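Local coordinates for protein uroporphyrinogen III cosynthase (HemD) (Helicobacter pylori, PDB 3P9Z) that probably catalyses the cyclization of the linear tetrapyrrole hydroxymethylbilane to uroporphyrinogen III, a step of porphyrin and heme biosynthesis, at residues Thr194-Leu199 / Ser206-Lys211. Numbering follows the deposited sequence.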
loop_
_atom_site.group_PDB
_atom_site.type_symbol
_atom_site.label_atom_id
_atom_site.label_comp_id
_atom_site.label_asym_id
_atom_site.label_seq_id
_atom_site.Cartn_x
_atom_site.Cartn_y
_atom_site.Cartn_z
ATOM N N THR A 194 8.854 10.143 2.997
ATOM C CA THR A 194 8.935 9.651 1.628
ATOM C C THR A 194 7.876 10.342 0.770
ATOM O O THR A 194 8.156 10.773 -0.350
ATOM C CB THR A 194 8.827 8.114 1.518
ATOM O OG1 THR A 194 7.553 7.701 1.993
ATOM C CG2 THR A 194 9.904 7.432 2.339
ATOM N N THR A 195 6.674 10.485 1.316
ATOM C CA THR A 195 5.595 11.233 0.640
ATOM C C THR A 195 5.967 12.715 0.513
ATOM O O THR A 195 5.888 13.299 -0.574
ATOM C CB THR A 195 4.281 11.106 1.409
ATOM O OG1 THR A 195 3.820 9.749 1.309
ATOM C CG2 THR A 195 3.202 12.082 0.841
ATOM N N ALA A 196 6.403 13.296 1.625
ATOM C CA ALA A 196 6.748 14.710 1.670
ATOM C C ALA A 196 7.878 15.068 0.707
ATOM O O ALA A 196 7.820 16.101 0.051
ATOM C CB ALA A 196 7.094 15.120 3.091
ATOM N N LEU A 197 8.891 14.207 0.620
ATOM C CA LEU A 197 10.048 14.493 -0.228
ATOM C C LEU A 197 9.730 14.302 -1.712
ATOM O O LEU A 197 10.310 14.969 -2.582
ATOM C CB LEU A 197 11.277 13.676 0.216
ATOM C CG LEU A 197 11.821 14.073 1.603
ATOM C CD1 LEU A 197 12.917 13.122 2.099
ATOM C CD2 LEU A 197 12.345 15.499 1.580
ATOM N N TYR A 198 8.783 13.414 -1.995
ATOM C CA TYR A 198 8.248 13.310 -3.352
ATOM C C TYR A 198 7.525 14.607 -3.734
ATOM O O TYR A 198 7.801 15.198 -4.784
ATOM C CB TYR A 198 7.303 12.116 -3.493
ATOM C CG TYR A 198 6.579 12.181 -4.812
ATOM C CD1 TYR A 198 7.200 11.738 -5.982
ATOM C CD2 TYR A 198 5.313 12.755 -4.900
ATOM C CE1 TYR A 198 6.549 11.829 -7.222
ATOM C CE2 TYR A 198 4.652 12.864 -6.144
ATOM C CZ TYR A 198 5.279 12.394 -7.284
ATOM O OH TYR A 198 4.648 12.486 -8.494
ATOM N N LEU A 199 6.602 15.054 -2.882
ATOM C CA LEU A 199 5.934 16.344 -3.091
ATOM C C LEU A 199 6.914 17.517 -3.276
ATOM O O LEU A 199 6.736 18.371 -4.144
ATOM C CB LEU A 199 4.956 16.651 -1.947
ATOM C CG LEU A 199 3.670 15.812 -1.970
ATOM C CD1 LEU A 199 2.877 15.994 -0.681
ATOM C CD2 LEU A 199 2.811 16.168 -3.174
ATOM N N SER A 206 4.894 20.615 2.273
ATOM C CA SER A 206 3.881 19.983 3.094
ATOM C C SER A 206 4.387 19.874 4.518
ATOM O O SER A 206 5.593 19.878 4.752
ATOM C CB SER A 206 3.544 18.582 2.563
ATOM O OG SER A 206 4.682 17.742 2.650
ATOM N N TYR A 207 3.453 19.760 5.453
ATOM C CA TYR A 207 3.769 19.434 6.828
ATOM C C TYR A 207 3.664 17.938 6.999
ATOM O O TYR A 207 2.850 17.276 6.332
ATOM C CB TYR A 207 2.796 20.121 7.789
ATOM C CG TYR A 207 2.855 21.633 7.769
ATOM C CD1 TYR A 207 3.916 22.329 8.374
ATOM C CD2 TYR A 207 1.818 22.382 7.177
ATOM C CE1 TYR A 207 3.954 23.744 8.371
ATOM C CE2 TYR A 207 1.850 23.795 7.165
ATOM C CZ TYR A 207 2.921 24.459 7.763
ATOM O OH TYR A 207 2.947 25.836 7.751
ATOM N N ILE A 208 4.474 17.397 7.896
ATOM C CA ILE A 208 4.533 15.951 8.070
ATOM C C ILE A 208 3.954 15.563 9.415
ATOM O O ILE A 208 4.303 16.162 10.438
ATOM C CB ILE A 208 5.996 15.455 7.968
ATOM C CG1 ILE A 208 6.631 15.920 6.643
ATOM C CG2 ILE A 208 6.081 13.942 8.154
ATOM C CD1 ILE A 208 8.171 15.721 6.565
ATOM N N ALA A 209 3.083 14.560 9.422
ATOM C CA ALA A 209 2.588 13.950 10.672
ATOM C C ALA A 209 3.713 13.531 11.638
ATOM O O ALA A 209 4.818 13.165 11.202
ATOM C CB ALA A 209 1.673 12.740 10.358
ATOM N N LYS A 210 3.435 13.588 12.944
ATOM C CA LYS A 210 4.466 13.301 13.958
ATOM C C LYS A 210 4.842 11.817 14.052
ATOM O O LYS A 210 5.920 11.481 14.540
ATOM C CB LYS A 210 4.055 13.843 15.326
ATOM C CG LYS A 210 3.983 15.378 15.344
ATOM C CD LYS A 210 3.249 15.868 16.565
ATOM C CE LYS A 210 3.165 17.414 16.596
ATOM N NZ LYS A 210 4.538 17.985 16.679
ATOM N N LYS A 211 3.924 10.967 13.608
ATOM C CA LYS A 211 4.088 9.515 13.451
ATOM C C LYS A 211 3.406 9.222 12.124
ATOM O O LYS A 211 2.447 9.916 11.769
ATOM C CB LYS A 211 3.329 8.731 14.531
ATOM C CG LYS A 211 4.001 8.725 15.882
ATOM C CD LYS A 211 3.380 7.715 16.863
ATOM C CE LYS A 211 4.045 7.845 18.224
ATOM N NZ LYS A 211 3.648 6.799 19.205
HETATM O O HOH W 1 6.745 18.377 0.754
#
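Ala196 meets both Ser206 and Ile208 through its methyl group. Ala196 CB lies 3.6 Å from Ser206 OG and 3.7 Å from Ile208 CG1. The methyl points at the strand and touches two residues, Ser206 and Ile208, whose side chains face the helix. Ile208 lies alongside it with one branch only. Both CG1 and CD1 reach Ala196 CB, and the distance from Ile208 CD1 is also 3.7 Å. The torsion explains this: CG1 stands beside the backbone N (chi1 -55°), while CG2 is anti to that N and makes no close approach to the helix. The Ile208 pair is apolar packing.

Ser206 adds a polar link. Its hydroxyl sits between the backbone N and the carbonyl carbon (chi1 64°), from where OG reaches toward the helix. Ser206 OG donates to a water 2.9 Å away. That water in turn donates to Ala196 O, 2.6 Å away. No direct hydrogen bond joins the two segments. Ser206 OG also hydrogen-bonds Ser190 OG of strand 187-190, so the hydroxyl is held by the neighbouring strand as well as by the water.

These residues belong to a beta-alpha-beta unit of strand 187-190, helix 193-201 and strand 206-208. The two strands run parallel, and 206-208 is at one edge of the sheet. The helix segment runs nearly antiparallel to the last strand, at 167°, with 8.8 Å between their axes. Backbone hydrogen bonds from Tyr207 and Ala209 tie that strand to 187-190.

Leu199, one turn after Ala196, makes a looser contact. Leu199 CD1 comes to 4.2 Å from Ser206 OG. The same side chain also packs on Ser190, on Phe167 of strand 164-167 and on Ala173 of helix 170-179.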